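Putative creatinine amidohydrolase (Bacteroides fragilis, PDB 3LUB) probably hydrolyses carbon-nitrogen bonds of a linear amide, as a zinc-binding member of the creatininase superfamily. Local coordinates at residues G154-E159 and A226-R231; L114-G119 and F139-A144. One frame throughout, in Å; residues are numbered along the deposited sequence.

In the fold
Interaction 2 lies in the parallel sheet, about 10 Å from the chain's centre. Interaction 1 lies near the surface, about 18 Å from that centre on its other side. Their centres are about 25 Å apart and their nearest atoms about 13 Å. Glu32, His34, Asp43, His120 and Glu168 form the two-zinc site. Interaction 2 lies close to it: the side chain of Ser118 is about 8 Å from a zinc ion and about 4 Å from that of His120. Interaction 1 is further out, with the side chain of Phe156 about 13 Å from a zinc ion. Helix 226-249 links them: its first residues form one side of interaction 1, and Leu240 and Leu243 pack on Leu117 and Leu115.

Interaction 1. Residues G154-E159 and A226-R231; sequences GYFEAE and AEKGER
Lys228, in the first turn of helix 226-249, reaches across to the loop 154-159 that precedes helix 166-175. Its CG is anti to its own carbonyl carbon (chi1 -72°) and the chain beyond is fully extended, so the ammonium group arrives at Glu157. NZ donates to Glu157 OE2 at 2.8 Å in a salt bridge, using the anti lone pair of that oxygen. The two side chains cross at about a right angle.

The tightly packed part is the Phe156 ring, set among Lys228, Tyr232 and helix 166-175. Phe156 CE1 lies 3.9 Å from Lys228 CB, and the ring and the aliphatic chain run past each other in opposite directions. Tyr232 meets the ring edge-to-face, and Glu166, Ser167 and Ser170 also touch it.

The side toward Tyr155 is looser. Tyr155 makes a single van der Waals approach, CE1 to Arg231 O at 3.7 Å. A water fills in between the backbones, donating to Tyr155 O at 2.7 Å and to Lys228 O at 2.8 Å. Arg231 is exposed. Glu157 is exposed too, so its salt bridge also lies toward solvent.

Lys228 NZ also has a salt bridge to Glu166 OE2 and a hydrogen bond to Lys223 O. Two carboxylates around one ammonium would favour its charged form and tie the loop to both helices.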
ATOM      1  N   GLY F 154      36.978  -9.800  23.627  1.00 39.91           N
ATOM      2  CA  GLY F 154      37.560  -9.481  24.937  1.00 37.56           C
ATOM      3  C   GLY F 154      36.708  -9.873  26.135  1.00 34.81           C
ATOM      4  O   GLY F 154      37.240 -10.316  27.159  1.00 36.73           O
ATOM      5  N   TYR F 155      35.387  -9.716  26.028  1.00 29.14           N
ATOM      6  CA  TYR F 155      34.490  -9.949  27.173  1.00 26.32           C
ATOM      7  C   TYR F 155      34.032 -11.414  27.309  1.00 25.23           C
ATOM      8  O   TYR F 155      33.544 -11.834  28.367  1.00 26.44           O
ATOM      9  CB  TYR F 155      33.305  -8.980  27.097  1.00 23.39           C
ATOM     10  CG  TYR F 155      33.694  -7.526  27.422  1.00 23.81           C
ATOM     11  CD1 TYR F 155      33.714  -7.089  28.743  1.00 23.14           C
ATOM     12  CD2 TYR F 155      34.030  -6.604  26.425  1.00 22.43           C
ATOM     13  CE1 TYR F 155      34.062  -5.782  29.078  1.00 23.74           C
ATOM     14  CE2 TYR F 155      34.406  -5.274  26.756  1.00 21.32           C
ATOM     15  CZ  TYR F 155      34.418  -4.884  28.086  1.00 23.85           C
ATOM     16  OH  TYR F 155      34.761  -3.617  28.516  1.00 25.80           O
ATOM     17  N   PHE F 156      34.192 -12.178  26.240  1.00 25.05           N
ATOM     18  CA  PHE F 156      33.718 -13.549  26.164  1.00 26.41           C
ATOM     19  C   PHE F 156      34.756 -14.431  25.487  1.00 29.25           C
ATOM     20  O   PHE F 156      35.607 -13.943  24.760  1.00 31.15           O
ATOM     21  CB  PHE F 156      32.363 -13.578  25.414  1.00 25.21           C
ATOM     22  CG  PHE F 156      31.345 -12.635  26.013  1.00 23.17           C
ATOM     23  CD1 PHE F 156      30.666 -12.972  27.185  1.00 19.81           C
ATOM     24  CD2 PHE F 156      31.131 -11.389  25.463  1.00 22.97           C
ATOM     25  CE1 PHE F 156      29.771 -12.079  27.773  1.00 21.43           C
ATOM     26  CE2 PHE F 156      30.235 -10.519  26.024  1.00 23.87           C
ATOM     27  CZ  PHE F 156      29.555 -10.857  27.193  1.00 19.79           C
ATOM     28  N   GLU F 157      34.674 -15.736  25.733  1.00 31.68           N
ATOM     29  CA  GLU F 157      35.659 -16.691  25.241  1.00 33.87           C
ATOM     30  C   GLU F 157      35.296 -17.285  23.884  1.00 34.09           C
ATOM     31  O   GLU F 157      36.140 -17.357  22.998  1.00 34.76           O
ATOM     32  CB  GLU F 157      35.841 -17.838  26.250  1.00 33.27           C
ATOM     33  CG  GLU F 157      36.336 -17.403  27.636  1.00 37.42           C
ATOM     34  CD  GLU F 157      36.416 -18.568  28.649  1.00 37.87           C
ATOM     35  OE1 GLU F 157      37.372 -19.388  28.573  1.00 39.49           O
ATOM     36  OE2 GLU F 157      35.534 -18.643  29.536  1.00 31.93           O
ATOM     37  N   ALA F 158      34.057 -17.752  23.733  1.00 35.04           N
ATOM     38  CA  ALA F 158      33.632 -18.382  22.489  1.00 34.79           C
ATOM     39  C   ALA F 158      33.920 -17.462  21.306  1.00 35.60           C
ATOM     40  O   ALA F 158      33.662 -16.247  21.362  1.00 35.38           O
ATOM     41  CB  ALA F 158      32.155 -18.743  22.545  1.00 34.60           C
ATOM     42  N   GLU F 159      34.480 -18.038  20.249  1.00 37.64           N
ATOM     43  CA  GLU F 159      34.863 -17.237  19.081  1.00 40.87           C
ATOM     44  C   GLU F 159      33.662 -17.037  18.167  1.00 37.92           C
ATOM     45  O   GLU F 159      33.438 -15.924  17.700  1.00 38.34           O
ATOM     46  CB  GLU F 159      36.060 -17.851  18.350  1.00 42.43           C
ATOM     47  CG  GLU F 159      37.278 -16.880  18.252  1.00 47.86           C
ATOM     48  CD  GLU F 159      38.613 -17.623  18.289  1.00 58.69           C
ATOM     49  OE1 GLU F 159      38.658 -18.772  17.779  1.00 61.58           O
ATOM     50  OE2 GLU F 159      39.606 -17.072  18.836  1.00 55.18           O
ATOM     51  N   ALA F 226      26.737 -14.899  34.706  1.00 21.64           N
ATOM     52  CA  ALA F 226      26.166 -13.616  35.076  1.00 21.48           C
ATOM     53  C   ALA F 226      27.221 -12.506  35.177  1.00 23.96           C
ATOM     54  O   ALA F 226      26.999 -11.362  34.782  1.00 24.09           O
ATOM     55  CB  ALA F 226      25.400 -13.737  36.433  1.00 19.03           C
ATOM     56  N   GLU F 227      28.377 -12.840  35.726  1.00 25.91           N
ATOM     57  CA  GLU F 227      29.451 -11.867  35.869  1.00 24.44           C
ATOM     58  C   GLU F 227      30.044 -11.403  34.560  1.00 23.93           C
ATOM     59  O   GLU F 227      30.347 -10.237  34.405  1.00 23.14           O
ATOM     60  CB  GLU F 227      30.589 -12.455  36.711  1.00 26.64           C
ATOM     61  CG  GLU F 227      31.699 -11.450  36.943  1.00 29.46           C
ATOM     62  CD  GLU F 227      32.747 -11.951  37.885  1.00 39.31           C
ATOM     63  OE1 GLU F 227      32.427 -12.185  39.076  1.00 41.79           O
ATOM     64  OE2 GLU F 227      33.898 -12.109  37.421  1.00 48.47           O
ATOM     65  N   LYS F 228      30.264 -12.316  33.627  1.00 22.97           N
ATOM     66  CA  LYS F 228      30.677 -11.869  32.298  1.00 23.80           C
ATOM     67  C   LYS F 228      29.675 -10.866  31.705  1.00 23.05           C
ATOM     68  O   LYS F 228      30.073  -9.886  31.114  1.00 23.76           O
ATOM     69  CB  LYS F 228      30.864 -13.035  31.345  1.00 23.69           C
ATOM     70  CG  LYS F 228      32.083 -13.903  31.594  1.00 22.04           C
ATOM     71  CD  LYS F 228      32.068 -15.047  30.620  1.00 23.58           C
ATOM     72  CE  LYS F 228      33.312 -15.843  30.653  1.00 25.44           C
ATOM     73  NZ  LYS F 228      33.224 -17.127  29.861  1.00 22.65           N
ATOM     74  N   GLY F 229      28.386 -11.112  31.892  1.00 23.36           N
ATOM     75  CA  GLY F 229      27.320 -10.251  31.354  1.00 22.91           C
ATOM     76  C   GLY F 229      27.319  -8.892  32.023  1.00 23.59           C
ATOM     77  O   GLY F 229      27.203  -7.853  31.369  1.00 23.38           O
ATOM     78  N   GLU F 230      27.486  -8.913  33.345  1.00 25.02           N
ATOM     79  CA  GLU F 230      27.539  -7.686  34.152  1.00 26.71           C
ATOM     80  C   GLU F 230      28.649  -6.770  33.711  1.00 25.43           C
ATOM     81  O   GLU F 230      28.454  -5.543  33.629  1.00 25.17           O
ATOM     82  CB  GLU F 230      27.724  -8.031  35.624  1.00 24.43           C
ATOM     83  CG  GLU F 230      27.876  -6.830  36.525  1.00 30.79           C
ATOM     84  CD  GLU F 230      28.009  -7.238  37.991  1.00 36.72           C
ATOM     85  OE1 GLU F 230      28.729  -8.229  38.293  1.00 46.01           O
ATOM     86  OE2 GLU F 230      27.367  -6.574  38.834  1.00 50.94           O
ATOM     87  N   ARG F 231      29.816  -7.349  33.440  1.00 25.08           N
ATOM     88  CA  ARG F 231      30.977  -6.552  33.053  1.00 26.52           C
ATOM     89  C   ARG F 231      30.898  -5.940  31.647  1.00 25.01           C
ATOM     90  O   ARG F 231      31.322  -4.808  31.430  1.00 25.61           O
ATOM     91  CB  ARG F 231      32.249  -7.389  33.207  1.00 29.21           C
ATOM     92  CG  ARG F 231      32.432  -7.774  34.641  1.00 33.57           C
ATOM     93  CD  ARG F 231      33.771  -8.324  34.932  1.00 43.26           C
ATOM     94  NE  ARG F 231      33.899  -8.526  36.369  1.00 47.60           N
ATOM     95  CZ  ARG F 231      34.938  -9.106  36.963  1.00 51.22           C
ATOM     96  NH1 ARG F 231      35.985  -9.545  36.252  1.00 40.86           N
ATOM     97  NH2 ARG F 231      34.927  -9.243  38.284  1.00 53.10           N
TER
HETATM   98  O   HOH W   1      32.712 -10.059  30.267  1.00 21.98           O

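Interaction 2. Residues L114-G119 and F139-A144; sequences LLILSG and FLIAAA
Leu114 and Leu115 both hold CG anti to the backbone N (chi1 176° in Leu115), while Ile116 has CG1 anti to its carbonyl carbon (chi1 -55°). These torsions set the apolar contacts between two neighbouring parallel strands of a beta-alpha-beta unit, with helix 126-135 as the crossover. Five backbone hydrogen bonds join the strands, from Leu114 N to Leu140 O through to Ser118 N to Ala144 O. The straightest N-H, at 175°, is that of Ile116 N to Ala142 O, although this donor sits above the carbonyl plane.

On one face Leu114 and Ile141 lie side by side. Ile116 crosses Ile141 obliquely, with CD1 3.8 Å from Ile141 CG2. Val103 and Leu99 of helix 92-108 pack on this face. On the other face Leu115 CD1 is 3.5 Å from Ala142 CB, a close fit beside helix 226-249. The small alanines there also meet a second subunit: its Val205 packs on Ala142 and its Val202 on Ala144.

Ser118 OG bonds to His120 O, the backbone of a zinc ligand. At the opposite end of the pairing, Leu114 CB touches the edge of the Phe139 ring, 3.6 Å from CE1.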
ATOM      1  N   LEU F 114      14.589  10.630  19.086  1.00 18.84           N
ATOM      2  CA  LEU F 114      14.292   9.229  19.335  1.00 18.64           C
ATOM      3  C   LEU F 114      15.498   8.390  19.019  1.00 17.92           C
ATOM      4  O   LEU F 114      16.128   8.578  17.984  1.00 19.13           O
ATOM      5  CB  LEU F 114      13.093   8.782  18.448  1.00 19.99           C
ATOM      6  CG  LEU F 114      12.673   7.313  18.400  1.00 15.90           C
ATOM      7  CD1 LEU F 114      12.067   6.799  19.725  1.00 11.93           C
ATOM      8  CD2 LEU F 114      11.686   7.063  17.232  1.00 18.03           C
ATOM      9  N   LEU F 115      15.830   7.453  19.905  1.00 18.23           N
ATOM     10  CA  LEU F 115      16.803   6.416  19.602  1.00 17.17           C
ATOM     11  C   LEU F 115      16.092   5.090  19.541  1.00 17.42           C
ATOM     12  O   LEU F 115      15.412   4.720  20.493  1.00 18.38           O
ATOM     13  CB  LEU F 115      17.899   6.344  20.652  1.00 17.92           C
ATOM     14  CG  LEU F 115      18.899   5.199  20.430  1.00 18.73           C
ATOM     15  CD1 LEU F 115      19.802   5.550  19.268  1.00 16.44           C
ATOM     16  CD2 LEU F 115      19.666   4.839  21.664  1.00 18.35           C
ATOM     17  N   ILE F 116      16.277   4.377  18.433  1.00 17.13           N
ATOM     18  CA  ILE F 116      15.858   2.984  18.309  1.00 17.69           C
ATOM     19  C   ILE F 116      17.009   2.095  18.776  1.00 18.40           C
ATOM     20  O   ILE F 116      18.067   2.110  18.172  1.00 17.72           O
ATOM     21  CB  ILE F 116      15.459   2.586  16.846  1.00 18.57           C
ATOM     22  CG1 ILE F 116      14.368   3.533  16.298  1.00 19.55           C
ATOM     23  CG2 ILE F 116      14.982   1.148  16.828  1.00 12.55           C
ATOM     24  CD1 ILE F 116      14.211   3.544  14.773  1.00 17.83           C
ATOM     25  N   LEU F 117      16.809   1.381  19.895  1.00 17.59           N
ATOM     26  CA  LEU F 117      17.826   0.475  20.412  1.00 17.14           C
ATOM     27  C   LEU F 117      17.412  -0.967  20.100  1.00 17.62           C
ATOM     28  O   LEU F 117      16.533  -1.541  20.756  1.00 17.45           O
ATOM     29  CB  LEU F 117      18.037   0.680  21.927  1.00 16.58           C
ATOM     30  CG  LEU F 117      19.202  -0.085  22.583  1.00 18.46           C
ATOM     31  CD1 LEU F 117      20.553   0.257  21.944  1.00 14.28           C
ATOM     32  CD2 LEU F 117      19.244   0.169  24.081  1.00 16.13           C
ATOM     33  N   SER F 118      18.039  -1.539  19.080  1.00 18.14           N
ATOM     34  CA  SER F 118      17.655  -2.847  18.615  1.00 18.54           C
ATOM     35  C   SER F 118      18.384  -3.954  19.379  1.00 20.34           C
ATOM     36  O   SER F 118      19.549  -3.854  19.711  1.00 20.31           O
ATOM     37  CB  SER F 118      17.886  -3.006  17.096  1.00 16.74           C
ATOM     38  OG  SER F 118      17.353  -4.254  16.623  1.00 19.25           O
ATOM     39  N   GLY F 119      17.657  -5.047  19.606  1.00 21.35           N
ATOM     40  CA  GLY F 119      18.206  -6.266  20.168  1.00 20.36           C
ATOM     41  C   GLY F 119      18.378  -7.342  19.134  1.00 19.94           C
ATOM     42  O   GLY F 119      18.886  -8.399  19.457  1.00 21.28           O
ATOM     43  N   PHE F 139      12.546  16.086  13.454  1.00 23.49           N
ATOM     44  CA  PHE F 139      12.507  14.939  14.372  1.00 21.41           C
ATOM     45  C   PHE F 139      13.759  14.091  14.155  1.00 21.05           C
ATOM     46  O   PHE F 139      13.951  13.533  13.107  1.00 22.05           O
ATOM     47  CB  PHE F 139      11.223  14.140  14.135  1.00 22.64           C
ATOM     48  CG  PHE F 139      10.849  13.204  15.262  1.00 22.60           C
ATOM     49  CD1 PHE F 139      11.540  12.039  15.477  1.00 30.27           C
ATOM     50  CD2 PHE F 139       9.768  13.479  16.078  1.00 25.21           C
ATOM     51  CE1 PHE F 139      11.186  11.195  16.516  1.00 32.14           C
ATOM     52  CE2 PHE F 139       9.411  12.628  17.105  1.00 24.08           C
ATOM     53  CZ  PHE F 139      10.114  11.500  17.329  1.00 23.59           C
ATOM     54  N   LEU F 140      14.627  14.032  15.151  1.00 21.22           N
ATOM     55  CA  LEU F 140      15.871  13.297  15.058  1.00 21.82           C
ATOM     56  C   LEU F 140      15.651  11.834  15.458  1.00 21.26           C
ATOM     57  O   LEU F 140      15.223  11.575  16.568  1.00 22.16           O
ATOM     58  CB  LEU F 140      16.878  13.933  16.001  1.00 22.37           C
ATOM     59  CG  LEU F 140      18.289  13.351  16.030  1.00 25.28           C
ATOM     60  CD1 LEU F 140      18.933  13.455  14.655  1.00 23.36           C
ATOM     61  CD2 LEU F 140      19.138  14.062  17.102  1.00 23.05           C
ATOM     62  N   ILE F 141      15.964  10.898  14.564  1.00 20.22           N
ATOM     63  CA  ILE F 141      15.903   9.470  14.853  1.00 19.19           C
ATOM     64  C   ILE F 141      17.276   8.837  14.630  1.00 19.28           C
ATOM     65  O   ILE F 141      17.791   8.847  13.502  1.00 19.37           O
ATOM     66  CB  ILE F 141      14.866   8.743  13.951  1.00 19.96           C
ATOM     67  CG1 ILE F 141      13.528   9.476  13.937  1.00 20.79           C
ATOM     68  CG2 ILE F 141      14.672   7.279  14.399  1.00 17.73           C
ATOM     69  CD1 ILE F 141      12.488   8.776  13.094  1.00 20.17           C
ATOM     70  N   ALA F 142      17.867   8.285  15.705  1.00 19.41           N
ATOM     71  CA  ALA F 142      19.099   7.487  15.631  1.00 18.42           C
ATOM     72  C   ALA F 142      18.764   5.996  15.781  1.00 18.38           C
ATOM     73  O   ALA F 142      17.690   5.656  16.275  1.00 18.49           O
ATOM     74  CB  ALA F 142      20.098   7.932  16.701  1.00 16.16           C
ATOM     75  N   ALA F 143      19.672   5.120  15.339  1.00 17.85           N
ATOM     76  CA  ALA F 143      19.518   3.680  15.534  1.00 18.35           C
ATOM     77  C   ALA F 143      20.830   3.045  15.952  1.00 19.28           C
ATOM     78  O   ALA F 143      21.903   3.410  15.436  1.00 19.46           O
ATOM     79  CB  ALA F 143      18.973   2.969  14.258  1.00 16.32           C
ATOM     80  N   ALA F 144      20.740   2.074  16.861  1.00 19.78           N
ATOM     81  CA  ALA F 144      21.910   1.269  17.275  1.00 20.60           C
ATOM     82  C   ALA F 144      21.459  -0.114  17.650  1.00 20.52           C
ATOM     83  O   ALA F 144      20.368  -0.260  18.180  1.00 19.62           O
ATOM     84  CB  ALA F 144      22.579   1.888  18.486  1.00 20.83           C
TER